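Local coordinates for protein rhamnosidase B (Bacillus sp., PDB 2OKX) that probably removes terminal alpha-L-rhamnose units from glycosides by hydrolysis, as an alpha-L-rhamnosidase of glycoside hydrolase family 78, at residues E562-D567 with Q573-G578. Sequence-based numbering, arbitrary orientation.
Sequences EDTFVD and QVFWVG
Q573 sets its CG 3.4 Å from OE1 of E562 in the buried, irregular loop between helix 544-559 and helix 577-590 of the six-hairpin glycosidase domain, where the chain passes across itself. The two extended side chains cross at about a right angle, and one water donates to both E562 OE2 and Q573 OE1; R65 forms a salt bridge with the same glutamate, while Q573 NE2 bonds to P569 O. At V574 the backbone is held twice by one residue: D567 N donates to V574 O at 2.8 Å, and V574 N donates to D567 OD1 at 3.1 Å, meeting that oxygen nearly along its C-O axis. The D567 carboxylate reaches this N-H because its CG lies between the backbone N and the carbonyl carbon (chi1 58°); its OD2 hydrogen-bonds to a glycerol, probably from the crystallisation liquor, which may mark a pocket. Replacing D567 by alanine would remove the carboxylate and is likely to leave V574 N without this acceptor and a gap beside W576 CD1. Next, F575 rests its CB 3.4 Å from T564 OG1, whose hydroxyl donates to F565 O; the same carbonyl receives a CA-H...O contact from F575 CA at 3.2 Å. Finally, W576, whose NE1 hydrogen-bonds to E572 OE2, brings CD1 to 3.4 Å from D567 CG, the ring and carboxylate planes inclined by 48°.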
loop_
_atom_site.group_PDB
_atom_site.type_symbol
_atom_site.label_atom_id
_atom_site.label_comp_id
_atom_site.label_asym_id
_atom_site.label_seq_id
_atom_site.Cartn_x
_atom_site.Cartn_y
_atom_site.Cartn_z
ATOM N N GLU A 562 -3.153 -7.468 -5.351
ATOM C CA GLU A 562 -1.850 -8.126 -5.439
ATOM C C GLU A 562 -2.112 -9.540 -4.927
ATOM O O GLU A 562 -3.089 -10.165 -5.331
ATOM C CB GLU A 562 -0.830 -7.418 -4.536
ATOM C CG GLU A 562 -0.630 -5.937 -4.859
ATOM C CD GLU A 562 0.460 -5.283 -4.024
ATOM O OE1 GLU A 562 0.662 -4.060 -4.179
ATOM O OE2 GLU A 562 1.115 -5.983 -3.215
ATOM N N ASP A 563 -1.255 -10.043 -4.041
ATOM C CA ASP A 563 -1.476 -11.372 -3.473
ATOM C C ASP A 563 -2.650 -11.243 -2.498
ATOM O O ASP A 563 -3.244 -12.236 -2.070
ATOM C CB ASP A 563 -0.222 -11.862 -2.752
ATOM C CG ASP A 563 0.221 -10.921 -1.660
ATOM O OD1 ASP A 563 0.068 -11.280 -0.472
ATOM O OD2 ASP A 563 0.710 -9.819 -1.993
ATOM N N THR A 564 -2.968 -9.998 -2.154
ATOM C CA THR A 564 -4.093 -9.668 -1.282
ATOM C C THR A 564 -4.602 -8.330 -1.799
ATOM O O THR A 564 -3.940 -7.690 -2.618
ATOM C CB THR A 564 -3.671 -9.424 0.187
ATOM O OG1 THR A 564 -2.798 -8.288 0.245
ATOM C CG2 THR A 564 -2.969 -10.642 0.772
ATOM N N PHE A 565 -5.780 -7.911 -1.350
ATOM C CA PHE A 565 -6.268 -6.596 -1.741
ATOM C C PHE A 565 -5.323 -5.664 -0.990
ATOM O O PHE A 565 -4.789 -6.042 0.055
ATOM C CB PHE A 565 -7.695 -6.355 -1.229
ATOM C CG PHE A 565 -8.753 -7.084 -2.003
ATOM C CD1 PHE A 565 -9.444 -8.147 -1.432
ATOM C CD2 PHE A 565 -9.070 -6.697 -3.301
ATOM C CE1 PHE A 565 -10.441 -8.817 -2.144
ATOM C CE2 PHE A 565 -10.066 -7.359 -4.024
ATOM C CZ PHE A 565 -10.752 -8.423 -3.441
ATOM N N VAL A 566 -5.090 -4.466 -1.513
ATOM C CA VAL A 566 -4.237 -3.507 -0.820
ATOM C C VAL A 566 -4.917 -2.150 -0.887
ATOM O O VAL A 566 -5.784 -1.924 -1.734
ATOM C CB VAL A 566 -2.810 -3.402 -1.442
ATOM C CG1 VAL A 566 -2.070 -4.712 -1.266
ATOM C CG2 VAL A 566 -2.893 -3.028 -2.910
ATOM N N ASP A 567 -4.553 -1.260 0.026
ATOM C CA ASP A 567 -5.139 0.073 0.050
ATOM C C ASP A 567 -4.729 0.847 -1.201
ATOM O O ASP A 567 -5.561 1.494 -1.837
ATOM C CB ASP A 567 -4.705 0.825 1.321
ATOM C CG ASP A 567 -3.188 0.947 1.454
ATOM O OD1 ASP A 567 -2.471 0.023 1.018
ATOM O OD2 ASP A 567 -2.714 1.959 2.020
ATOM N N GLN A 573 0.765 -0.480 -0.247
ATOM C CA GLN A 573 0.701 -1.850 -0.764
ATOM C C GLN A 573 0.357 -2.779 0.407
ATOM O O GLN A 573 0.808 -3.928 0.470
ATOM C CB GLN A 573 2.046 -2.255 -1.383
ATOM C CG GLN A 573 2.391 -1.517 -2.680
ATOM C CD GLN A 573 3.851 -1.676 -3.090
ATOM O OE1 GLN A 573 4.455 -2.731 -2.897
ATOM N NE2 GLN A 573 4.417 -0.625 -3.677
ATOM N N VAL A 574 -0.456 -2.260 1.323
ATOM C CA VAL A 574 -0.872 -2.987 2.522
ATOM C C VAL A 574 -2.308 -3.502 2.469
ATOM O O VAL A 574 -3.208 -2.815 1.984
ATOM C CB VAL A 574 -0.738 -2.079 3.775
ATOM C CG1 VAL A 574 -1.340 -2.765 5.001
ATOM C CG2 VAL A 574 0.730 -1.758 4.026
ATOM N N PHE A 575 -2.520 -4.714 2.976
ATOM C CA PHE A 575 -3.861 -5.265 3.017
ATOM C C PHE A 575 -4.593 -4.671 4.216
ATOM O O PHE A 575 -4.473 -5.164 5.344
ATOM C CB PHE A 575 -3.830 -6.797 3.119
ATOM C CG PHE A 575 -5.148 -7.414 3.529
ATOM C CD1 PHE A 575 -6.361 -6.822 3.177
ATOM C CD2 PHE A 575 -5.173 -8.589 4.276
ATOM C CE1 PHE A 575 -7.578 -7.392 3.566
ATOM C CE2 PHE A 575 -6.380 -9.169 4.669
ATOM C CZ PHE A 575 -7.585 -8.567 4.315
ATOM N N TRP A 576 -5.326 -3.590 3.970
ATOM C CA TRP A 576 -6.109 -2.954 5.014
ATOM C C TRP A 576 -7.485 -3.602 4.958
ATOM O O TRP A 576 -8.122 -3.650 3.905
ATOM C CB TRP A 576 -6.214 -1.450 4.777
ATOM C CG TRP A 576 -5.019 -0.675 5.259
ATOM C CD1 TRP A 576 -3.887 -0.370 4.554
ATOM C CD2 TRP A 576 -4.875 -0.048 6.538
ATOM N NE1 TRP A 576 -3.053 0.422 5.314
ATOM C CE2 TRP A 576 -3.639 0.636 6.534
ATOM C CE3 TRP A 576 -5.678 0.011 7.687
ATOM C CZ2 TRP A 576 -3.186 1.373 7.635
ATOM C CZ3 TRP A 576 -5.227 0.745 8.783
ATOM C CH2 TRP A 576 -3.993 1.417 8.747
ATOM N N VAL A 577 -7.929 -4.110 6.101
ATOM C CA VAL A 577 -9.202 -4.809 6.200
ATOM C C VAL A 577 -10.422 -3.991 5.798
ATOM O O VAL A 577 -11.250 -4.454 5.013
ATOM C CB VAL A 577 -9.390 -5.350 7.627
ATOM C CG1 VAL A 577 -10.695 -6.133 7.733
ATOM C CG2 VAL A 577 -8.200 -6.234 7.988
ATOM N N GLY A 578 -10.534 -2.780 6.328
ATOM C CA GLY A 578 -11.680 -1.952 5.997
ATOM C C GLY A 578 -11.842 -1.724 4.507
ATOM O O GLY A 578 -12.939 -1.863 3.962
HETATM O O HOH W 1 3.571 -5.251 -2.407
#